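Local coordinates for protein beta-phenylalanine aminotransferase (Variovorax paradoxus, PDB 4AO9) that probably transfers the amino group of beta-phenylalanine to a keto acid acceptor, using pyridoxal-5'-phosphate as its cofactor, at residues R355-A360 and A430-Y435; V367-T372 and A437-F442. One frame throughout, in Å; residues are numbered along the deposited sequence.

How the interactions relate
From the N terminus, 355-360 comes first, on helix 341-365; the chain then turns through 367-372 into strand 370-374, runs on through strand 377-381, helix 398-410 and strand 420-422, and reaches helix 429-445, which carries both 430-435 and 437-442. Interaction 1 closes a loop of 69 residues and interaction 2 one of 64. The loops cross rather than nest, because the segments alternate along the chain. The two contacts, with centres about 9 Å apart, join helix 429-445 to helix 341-365 and to strand 370-374, which directly follows that helix. They also touch directly: Asn359 OD1 lies 2.8 Å from Phe371 N, probably hydrogen-bonded, and Tyr435 packs against the Phe371 ring.

Interaction 1. Residues R355-A360 and A430-Y435; sequences RARLNA and ADIDRY
Helices 355-360 and 430-435 run nearly side by side in the same direction, axes 11.2 Å apart at an angle of 21°, the CA atoms of Arg357 and Leu358 lying nearest those of Asp433 and Tyr435. At that spacing the backbones stay well apart and side chains do the bridging, in a polar layer and an apolar one. In the polar layer Arg357 stretches across, bends at chi3, and presents its end, NH1 and NH2 together, to a single oxygen. Asp433 OD1 lies 3.0 Å from Arg357 NH1 and 3.0 Å from Arg357 NH2, close to the guanidinium plane, and both bonds are bent. The two flat groups are turned 68° from one another; NH1 comes in nearly along the C-O axis of OD1 while NH2 arrives on the anti side, tilted out of the carboxylate plane. Asp433 OD2 is swung away, 5.0 Å from Arg357 NH2. Since Arg357 is exposed, this is a salt bridge at the surface. With an alanine in place of Asp433, the guanidinium is likely to lose its charged mate and be free to swing. Both helices probably belong to the C-terminal small domain expected of a class-III, fold type I aminotransferase, where helices pack on a three-stranded antiparallel sheet. Toward that sheet lies the apolar layer. Leu358 crosses the Tyr435 side chain at about a right angle and sets both methyls against the CD1-CE1 side of the ring: Leu358 CD1 is 3.9 Å from Tyr435 CE1, and Leu358 CD2 is 4.1 Å from it. Tyr435 reaches this place with CG anti to the backbone N (chi1 -170°). Val436 and Ile439 of the second helix also touch Leu358, and the Tyr435 ring meets that of Phe92.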
ATOM      1  N   ARG A 355     -28.053  11.233  12.962  1.00 13.81           N
ATOM      2  CA  ARG A 355     -27.428  12.543  13.095  1.00 13.87           C
ATOM      3  C   ARG A 355     -28.443  13.606  13.520  1.00 14.64           C
ATOM      4  O   ARG A 355     -28.141  14.460  14.355  1.00 14.78           O
ATOM      5  CB  ARG A 355     -26.682  12.967  11.821  1.00 13.62           C
ATOM      6  CG  ARG A 355     -25.641  14.041  12.104  1.00 14.34           C
ATOM      7  CD  ARG A 355     -24.867  14.492  10.853  1.00 15.31           C
ATOM      8  NE  ARG A 355     -25.655  15.384  10.002  1.00 16.00           N
ATOM      9  CZ  ARG A 355     -26.247  15.016   8.871  1.00 16.83           C
ATOM     10  NH1 ARG A 355     -26.149  13.767   8.419  1.00 15.36           N
ATOM     11  NH2 ARG A 355     -26.945  15.905   8.184  1.00 19.17           N
ATOM     12  N   ALA A 356     -29.639  13.539  12.944  1.00 15.44           N
ATOM     13  CA  ALA A 356     -30.703  14.476  13.299  1.00 16.08           C
ATOM     14  C   ALA A 356     -31.127  14.300  14.759  1.00 16.18           C
ATOM     15  O   ALA A 356     -31.308  15.297  15.468  1.00 16.80           O
ATOM     16  CB  ALA A 356     -31.889  14.329  12.362  1.00 16.68           C
ATOM     17  N   ARG A 357     -31.264  13.052  15.207  1.00 15.81           N
ATOM     18  CA  ARG A 357     -31.595  12.771  16.609  1.00 16.05           C
ATOM     19  C   ARG A 357     -30.540  13.360  17.540  1.00 15.74           C
ATOM     20  O   ARG A 357     -30.868  13.994  18.540  1.00 16.87           O
ATOM     21  CB  ARG A 357     -31.735  11.272  16.870  1.00 16.36           C
ATOM     22  CG  ARG A 357     -33.043  10.652  16.397  1.00 18.39           C
ATOM     23  CD  ARG A 357     -32.975   9.134  16.490  1.00 19.42           C
ATOM     24  NE  ARG A 357     -32.977   8.641  17.865  1.00 20.74           N
ATOM     25  CZ  ARG A 357     -32.794   7.369  18.212  1.00 20.87           C
ATOM     26  NH1 ARG A 357     -32.566   6.439  17.286  1.00 20.85           N
ATOM     27  NH2 ARG A 357     -32.828   7.020  19.491  1.00 22.01           N
ATOM     28  N   LEU A 358     -29.269  13.160  17.204  1.00 14.65           N
ATOM     29  CA  LEU A 358     -28.188  13.660  18.040  1.00 14.01           C
ATOM     30  C   LEU A 358     -28.131  15.180  18.082  1.00 14.28           C
ATOM     31  O   LEU A 358     -27.937  15.761  19.147  1.00 14.57           O
ATOM     32  CB  LEU A 358     -26.848  13.100  17.565  1.00 13.53           C
ATOM     33  CG  LEU A 358     -26.644  11.603  17.762  1.00 13.14           C
ATOM     34  CD1 LEU A 358     -25.448  11.150  16.929  1.00 11.76           C
ATOM     35  CD2 LEU A 358     -26.460  11.258  19.240  1.00 13.79           C
ATOM     36  N   ASN A 359     -28.277  15.820  16.924  1.00 14.75           N
ATOM     37  CA  ASN A 359     -28.282  17.278  16.864  1.00 15.24           C
ATOM     38  C   ASN A 359     -29.461  17.902  17.605  1.00 15.88           C
ATOM     39  O   ASN A 359     -29.301  18.927  18.260  1.00 16.68           O
ATOM     40  CB  ASN A 359     -28.166  17.751  15.420  1.00 15.11           C
ATOM     41  CG  ASN A 359     -26.746  17.648  14.917  1.00 15.75           C
ATOM     42  OD1 ASN A 359     -25.803  17.835  15.686  1.00 16.04           O
ATOM     43  ND2 ASN A 359     -26.582  17.351  13.635  1.00 14.81           N
ATOM     44  N   ALA A 360     -30.612  17.244  17.545  1.00 16.43           N
ATOM     45  CA  ALA A 360     -31.796  17.709  18.274  1.00 17.17           C
ATOM     46  C   ALA A 360     -31.556  17.630  19.779  1.00 17.64           C
ATOM     47  O   ALA A 360     -31.888  18.568  20.519  1.00 18.31           O
ATOM     48  CB  ALA A 360     -33.019  16.899  17.878  1.00 17.70           C
ATOM     49  N   ALA A 430     -31.393  -0.990  17.819  1.00 20.73           N
ATOM     50  CA  ALA A 430     -31.124  -0.979  19.264  1.00 20.39           C
ATOM     51  C   ALA A 430     -29.715  -0.492  19.629  1.00 19.89           C
ATOM     52  O   ALA A 430     -29.550   0.250  20.598  1.00 20.20           O
ATOM     53  CB  ALA A 430     -31.403  -2.355  19.885  1.00 20.76           C
ATOM     54  N   ASP A 431     -28.708  -0.901  18.853  1.00 18.62           N
ATOM     55  CA  ASP A 431     -27.344  -0.391  19.023  1.00 18.21           C
ATOM     56  C   ASP A 431     -27.328   1.123  18.862  1.00 17.05           C
ATOM     57  O   ASP A 431     -26.708   1.840  19.645  1.00 16.79           O
ATOM     58  CB  ASP A 431     -26.396  -0.993  17.972  1.00 18.04           C
ATOM     59  CG  ASP A 431     -26.127  -2.478  18.175  1.00 19.90           C
ATOM     60  OD1 ASP A 431     -26.169  -2.970  19.323  1.00 21.30           O
ATOM     61  OD2 ASP A 431     -25.848  -3.165  17.172  1.00 19.31           O
ATOM     62  N   ILE A 432     -28.013   1.597  17.828  1.00 16.80           N
ATOM     63  CA  ILE A 432     -28.068   3.025  17.536  1.00 16.88           C
ATOM     64  C   ILE A 432     -28.793   3.779  18.668  1.00 17.23           C
ATOM     65  O   ILE A 432     -28.343   4.837  19.102  1.00 16.30           O
ATOM     66  CB  ILE A 432     -28.652   3.286  16.133  1.00 17.16           C
ATOM     67  CG1 ILE A 432     -27.649   2.779  15.069  1.00 18.39           C
ATOM     68  CG2 ILE A 432     -28.976   4.763  15.954  1.00 17.42           C
ATOM     69  CD1 ILE A 432     -28.155   2.820  13.635  1.00 20.10           C
ATOM     70  N   ASP A 433     -29.879   3.196  19.178  1.00 18.06           N
ATOM     71  CA  ASP A 433     -30.579   3.770  20.330  1.00 18.96           C
ATOM     72  C   ASP A 433     -29.639   3.926  21.521  1.00 18.61           C
ATOM     73  O   ASP A 433     -29.695   4.933  22.231  1.00 18.62           O
ATOM     74  CB  ASP A 433     -31.771   2.898  20.749  1.00 19.42           C
ATOM     75  CG  ASP A 433     -32.955   3.015  19.807  1.00 21.14           C
ATOM     76  OD1 ASP A 433     -33.057   4.018  19.068  1.00 22.87           O
ATOM     77  OD2 ASP A 433     -33.803   2.090  19.816  1.00 23.23           O
ATOM     78  N   ARG A 434     -28.773   2.932  21.729  1.00 18.15           N
ATOM     79  CA  ARG A 434     -27.804   2.977  22.823  1.00 18.68           C
ATOM     80  C   ARG A 434     -26.786   4.095  22.646  1.00 17.72           C
ATOM     81  O   ARG A 434     -26.391   4.717  23.630  1.00 17.52           O
ATOM     82  CB  ARG A 434     -27.103   1.628  23.020  1.00 19.12           C
ATOM     83  CG  ARG A 434     -28.012   0.572  23.640  1.00 23.02           C
ATOM     84  CD  ARG A 434     -27.231  -0.518  24.370  1.00 27.97           C
ATOM     85  NE  ARG A 434     -26.294  -1.199  23.482  1.00 31.20           N
ATOM     86  CZ  ARG A 434     -26.639  -2.106  22.570  1.00 33.50           C
ATOM     87  NH1 ARG A 434     -27.912  -2.461  22.408  1.00 33.99           N
ATOM     88  NH2 ARG A 434     -25.700  -2.653  21.808  1.00 33.64           N
ATOM     89  N   TYR A 435     -26.357   4.353  21.404  1.00 16.60           N
ATOM     90  CA  TYR A 435     -25.475   5.487  21.149  1.00 15.77           C
ATOM     91  C   TYR A 435     -26.133   6.811  21.560  1.00 15.87           C
ATOM     92  O   TYR A 435     -25.528   7.610  22.281  1.00 15.48           O
ATOM     93  CB  TYR A 435     -24.952   5.528  19.691  1.00 15.03           C
ATOM     94  CG  TYR A 435     -23.850   6.563  19.541  1.00 14.17           C
ATOM     95  CD1 TYR A 435     -24.160   7.900  19.286  1.00 14.01           C
ATOM     96  CD2 TYR A 435     -22.502   6.220  19.697  1.00 13.32           C
ATOM     97  CE1 TYR A 435     -23.173   8.865  19.189  1.00 13.08           C
ATOM     98  CE2 TYR A 435     -21.496   7.192  19.599  1.00 12.51           C
ATOM     99  CZ  TYR A 435     -21.848   8.510  19.341  1.00 11.72           C
ATOM    100  OH  TYR A 435     -20.899   9.493  19.263  1.00 13.16           O
TER

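Interaction 2. Residues V367-T372 and A437-F442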
ATOM      1  N   VAL A 367     -26.164  22.719  24.894  1.00 19.50           N
ATOM      2  CA  VAL A 367     -24.708  22.562  24.894  1.00 18.92           C
ATOM      3  C   VAL A 367     -24.106  22.914  23.533  1.00 18.04           C
ATOM      4  O   VAL A 367     -24.746  22.735  22.493  1.00 18.53           O
ATOM      5  CB  VAL A 367     -24.260  21.137  25.328  1.00 19.10           C
ATOM      6  CG1 VAL A 367     -24.545  20.926  26.807  1.00 19.68           C
ATOM      7  CG2 VAL A 367     -24.934  20.057  24.479  1.00 18.69           C
ATOM      8  N   ALA A 368     -22.879  23.428  23.552  1.00 17.54           N
ATOM      9  CA  ALA A 368     -22.122  23.652  22.323  1.00 17.20           C
ATOM     10  C   ALA A 368     -21.491  22.325  21.883  1.00 17.19           C
ATOM     11  O   ALA A 368     -20.297  22.075  22.080  1.00 17.53           O
ATOM     12  CB  ALA A 368     -21.068  24.725  22.520  1.00 17.57           C
ATOM     13  N   MET A 369     -22.345  21.477  21.323  1.00 16.39           N
ATOM     14  CA  MET A 369     -21.978  20.154  20.846  1.00 15.98           C
ATOM     15  C   MET A 369     -22.866  19.873  19.641  1.00 15.54           C
ATOM     16  O   MET A 369     -24.052  20.208  19.630  1.00 16.47           O
ATOM     17  CB  MET A 369     -22.178  19.109  21.949  1.00 15.99           C
ATOM     18  CG  MET A 369     -21.637  17.719  21.625  1.00 16.37           C
ATOM     19  SD  MET A 369     -22.017  16.543  22.944  1.00 17.86           S
ATOM     20  CE  MET A 369     -21.122  15.114  22.330  1.00 16.97           C
ATOM     21  N   GLN A 370     -22.278  19.291  18.603  1.00 14.48           N
ATOM     22  CA  GLN A 370     -23.033  18.961  17.407  1.00 13.80           C
ATOM     23  C   GLN A 370     -22.354  17.805  16.691  1.00 13.32           C
ATOM     24  O   GLN A 370     -21.216  17.454  16.998  1.00 13.41           O
ATOM     25  CB  GLN A 370     -23.120  20.167  16.473  1.00 13.92           C
ATOM     26  CG  GLN A 370     -21.778  20.637  15.942  1.00 14.06           C
ATOM     27  CD  GLN A 370     -21.945  21.792  14.999  1.00 14.39           C
ATOM     28  OE1 GLN A 370     -22.415  21.628  13.874  1.00 14.73           O
ATOM     29  NE2 GLN A 370     -21.576  22.976  15.455  1.00 14.92           N
ATOM     30  N   PHE A 371     -23.074  17.220  15.745  1.00 12.63           N
ATOM     31  CA  PHE A 371     -22.533  16.171  14.896  1.00 12.49           C
ATOM     32  C   PHE A 371     -22.640  16.624  13.453  1.00 12.22           C
ATOM     33  O   PHE A 371     -23.724  16.968  12.984  1.00 12.83           O
ATOM     34  CB  PHE A 371     -23.299  14.868  15.121  1.00 12.38           C
ATOM     35  CG  PHE A 371     -23.012  14.222  16.449  1.00 12.79           C
ATOM     36  CD1 PHE A 371     -23.570  14.732  17.628  1.00 13.38           C
ATOM     37  CD2 PHE A 371     -22.169  13.111  16.530  1.00 12.97           C
ATOM     38  CE1 PHE A 371     -23.292  14.141  18.861  1.00 14.92           C
ATOM     39  CE2 PHE A 371     -21.903  12.508  17.760  1.00 13.71           C
ATOM     40  CZ  PHE A 371     -22.461  13.026  18.928  1.00 14.78           C
ATOM     41  N   THR A 372     -21.503  16.666  12.768  1.00 11.65           N
ATOM     42  CA  THR A 372     -21.456  17.043  11.354  1.00 11.45           C
ATOM     43  C   THR A 372     -21.285  15.801  10.487  1.00 11.29           C
ATOM     44  O   THR A 372     -20.762  14.791  10.954  1.00 11.51           O
ATOM     45  CB  THR A 372     -20.311  18.052  11.061  1.00 11.87           C
ATOM     46  OG1 THR A 372     -19.051  17.516  11.487  1.00 12.00           O
ATOM     47  CG2 THR A 372     -20.558  19.364  11.792  1.00 12.59           C
ATOM     48  N   ALA A 437     -28.642   7.285  23.620  1.00 15.93           N
ATOM     49  CA  ALA A 437     -28.781   7.283  25.074  1.00 16.48           C
ATOM     50  C   ALA A 437     -27.462   7.617  25.775  1.00 16.36           C
ATOM     51  O   ALA A 437     -27.460   8.299  26.802  1.00 17.47           O
ATOM     52  CB  ALA A 437     -29.341   5.950  25.560  1.00 16.38           C
ATOM     53  N   ALA A 438     -26.340   7.165  25.204  1.00 15.79           N
ATOM     54  CA  ALA A 438     -25.021   7.423  25.783  1.00 15.84           C
ATOM     55  C   ALA A 438     -24.583   8.882  25.642  1.00 15.83           C
ATOM     56  O   ALA A 438     -23.908   9.425  26.520  1.00 15.97           O
ATOM     57  CB  ALA A 438     -23.980   6.473  25.202  1.00 15.50           C
ATOM     58  N   ILE A 439     -24.982   9.525  24.547  1.00 15.73           N
ATOM     59  CA  ILE A 439     -24.752  10.957  24.398  1.00 16.00           C
ATOM     60  C   ILE A 439     -25.625  11.716  25.397  1.00 16.54           C
ATOM     61  O   ILE A 439     -25.179  12.691  25.999  1.00 16.65           O
ATOM     62  CB  ILE A 439     -24.985  11.431  22.930  1.00 15.36           C
ATOM     63  CG1 ILE A 439     -24.042  10.685  21.967  1.00 15.31           C
ATOM     64  CG2 ILE A 439     -24.829  12.963  22.792  1.00 16.49           C
ATOM     65  CD1 ILE A 439     -22.540  10.820  22.287  1.00 15.16           C
ATOM     66  N   GLY A 440     -26.856  11.239  25.580  1.00 17.08           N
ATOM     67  CA  GLY A 440     -27.768  11.801  26.584  1.00 18.04           C
ATOM     68  C   GLY A 440     -27.178  11.725  27.981  1.00 18.67           C
ATOM     69  O   GLY A 440     -27.181  12.716  28.720  1.00 19.20           O
ATOM     70  N   SER A 441     -26.652  10.555  28.341  1.00 18.93           N
ATOM     71  CA  SER A 441     -26.033  10.391  29.657  1.00 19.62           C
ATOM     72  C   SER A 441     -24.724  11.169  29.778  1.00 19.44           C
ATOM     73  O   SER A 441     -24.381  11.641  30.862  1.00 20.47           O
ATOM     74  CB  SER A 441     -25.844   8.911  30.018  1.00 19.68           C
ATOM     75  OG  SER A 441     -24.942   8.268  29.137  1.00 20.28           O
ATOM     76  N   PHE A 442     -23.995  11.316  28.669  1.00 18.85           N
ATOM     77  CA  PHE A 442     -22.802  12.150  28.664  1.00 18.47           C
ATOM     78  C   PHE A 442     -23.131  13.598  29.034  1.00 19.33           C
ATOM     79  O   PHE A 442     -22.512  14.169  29.933  1.00 19.20           O
ATOM     80  CB  PHE A 442     -22.090  12.103  27.305  1.00 17.56           C
ATOM     81  CG  PHE A 442     -20.859  12.958  27.245  1.00 16.27           C
ATOM     82  CD1 PHE A 442     -19.712  12.598  27.945  1.00 15.61           C
ATOM     83  CD2 PHE A 442     -20.852  14.134  26.495  1.00 16.45           C
ATOM     84  CE1 PHE A 442     -18.575  13.394  27.902  1.00 14.78           C
ATOM     85  CE2 PHE A 442     -19.715  14.937  26.442  1.00 16.79           C
ATOM     86  CZ  PHE A 442     -18.573  14.563  27.144  1.00 16.26           C
TER
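Gln370 NE2 is held by two carbonyls, Val383 O and Gly385 O; Gln370 sits between Met369 and Phe371, the two residues that reach helix 437-442. Strand 370-374 is an edge of the three-stranded antiparallel sheet of what is probably the C-terminal part of the small domain, as in fold type I aminotransferases, and the helix is one of those packed against it. The contact between them is apolar and buried. Phe371 points its CZ corner at the helix: Ile439 CD1 meets the ring at its edge, near the ring plane, 4.0 Å from Phe371 CZ, and Ile439 CG1 follows at 4.1 Å from the same atom. The two side chains come from opposite directions. Leu358 lies against both of them, tying in helix 341-365. Leu404 of helix 398-410 touches Met369, Ile439 and Phe442, while the Phe442 ring stacks with His446. Met369 is fully extended, chi1 to chi3 all within 10° of 180°, and this brings its methyl within reach of two residues about a turn apart on the helix: Met369 CE sits 4.3 Å from Ile439 CG2 and equally 4.3 Å from Phe442 CD2.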